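Local coordinates for protein thermospermine synthase (Medicago truncatula, PDB 6BQ6) that probably transfers an aminopropyl group from decarboxylated S-adenosylmethionine to spermidine, yielding the tetraamine thermospermine and S-methyl-5'-thioadenosine, at residues E274-I277 with R278-Q281. Residues are numbered along the deposited sequence; the frame is centred on the assembly and turned at random.
Sequences ELDI and RMRQ
Glu-274 and Arg-278, one turn apart on the alpha-helix 272-282, form a classic i to i+4 salt bridge and illustrate how a helix can satisfy backbone and side-chain groups with the same spacing. The glutamate chain leaves its CA with CG anti to the backbone N (chi1 -175°) and then bends, which carries OE2 over to Arg-278 NE at 2.8 Å. OE2 offers its anti lone pair and lies in the guanidinium plane, although the carboxylate itself is turned 81° from that plane. On the side of the guanidinium away from OE2, Arg-278 NH1 donates to Leu-97 O on helix 84-98, joining the two helices. A leucine in place of Arg-278 would probably leave the Glu-274 carboxylate without its charged mate and the Leu-97 carbonyl without this donor. The main chain repeats the spacing: the carbonyls of Glu-274, Leu-275, Asp-276 and Ile-277 accept from the amides of Arg-278, Met-279, Arg-280 and Gln-281. Asp-276 OD1 accepts from the backbone N of Gly-292, tying the helix to the start of helix 292-298. On the buried side, Leu-275 and Met-279 pack against Leu-97, and Met-279 CE rests 4.1 Å from Leu-275 CB.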
# COMPACT_ATOMS: atom_id res chain seq x y z
N GLU B 274 -18.91 -26.30 34.84
CA GLU B 274 -19.48 -25.34 35.78
C GLU B 274 -19.70 -23.98 35.13
O GLU B 274 -20.74 -23.35 35.30
CB GLU B 274 -18.65 -25.18 37.06
CG GLU B 274 -19.29 -24.25 38.13
CD GLU B 274 -20.82 -24.40 38.34
OE1 GLU B 274 -21.39 -25.51 38.23
OE2 GLU B 274 -21.47 -23.40 38.68
N LEU B 275 -18.74 -23.56 34.32
CA LEU B 275 -18.97 -22.38 33.51
C LEU B 275 -20.19 -22.51 32.60
O LEU B 275 -20.96 -21.58 32.52
CB LEU B 275 -17.72 -22.07 32.64
CG LEU B 275 -16.56 -21.55 33.44
CD1 LEU B 275 -15.27 -21.55 32.65
CD2 LEU B 275 -16.84 -20.15 33.96
N ASP B 276 -20.36 -23.64 31.91
CA ASP B 276 -21.56 -23.78 31.03
C ASP B 276 -22.87 -23.71 31.80
O ASP B 276 -23.86 -23.13 31.34
CB ASP B 276 -21.53 -25.05 30.21
CG ASP B 276 -20.47 -25.02 29.12
OD1 ASP B 276 -20.17 -23.91 28.59
OD2 ASP B 276 -19.90 -26.10 28.80
N ILE B 277 -22.85 -24.28 32.99
CA ILE B 277 -24.04 -24.25 33.87
C ILE B 277 -24.39 -22.85 34.26
O ILE B 277 -25.55 -22.46 34.16
CB ILE B 277 -23.86 -25.13 35.11
CG1 ILE B 277 -23.98 -26.60 34.68
CG2 ILE B 277 -24.97 -24.86 36.14
CD1 ILE B 277 -23.38 -27.56 35.67
N ARG B 278 -23.37 -22.08 34.65
CA ARG B 278 -23.55 -20.68 34.97
C ARG B 278 -24.03 -19.86 33.81
O ARG B 278 -24.86 -18.99 33.99
CB ARG B 278 -22.28 -20.07 35.58
CG ARG B 278 -21.98 -20.67 36.94
CD ARG B 278 -20.71 -20.12 37.54
NE ARG B 278 -20.37 -20.81 38.82
CZ ARG B 278 -19.77 -20.21 39.86
NH1 ARG B 278 -19.40 -18.94 39.83
NH2 ARG B 278 -19.52 -20.94 40.97
N MET B 279 -23.52 -20.13 32.60
CA MET B 279 -23.96 -19.43 31.41
C MET B 279 -25.43 -19.68 31.12
O MET B 279 -26.17 -18.77 30.83
CB MET B 279 -23.14 -19.79 30.17
CG MET B 279 -21.71 -19.37 30.25
SD MET B 279 -20.82 -19.80 28.72
CE MET B 279 -19.17 -20.06 29.36
N ARG B 280 -25.82 -20.94 31.19
CA ARG B 280 -27.21 -21.31 31.01
C ARG B 280 -28.09 -20.64 32.05
O ARG B 280 -29.18 -20.22 31.73
CB ARG B 280 -27.36 -22.83 31.12
CG ARG B 280 -28.77 -23.40 30.94
CD ARG B 280 -29.39 -23.06 29.60
NE ARG B 280 -28.75 -23.77 28.48
CZ ARG B 280 -29.01 -25.03 28.11
NH1 ARG B 280 -29.91 -25.80 28.75
NH2 ARG B 280 -28.35 -25.54 27.07
N GLN B 281 -27.65 -20.60 33.28
CA GLN B 281 -28.49 -20.03 34.33
C GLN B 281 -28.57 -18.51 34.25
O GLN B 281 -29.61 -17.93 34.49
CB GLN B 281 -28.02 -20.47 35.74
CG GLN B 281 -28.97 -20.06 36.87
CD GLN B 281 -30.33 -20.76 36.77
OE1 GLN B 281 -30.39 -21.99 36.88
NE2 GLN B 281 -31.41 -20.00 36.50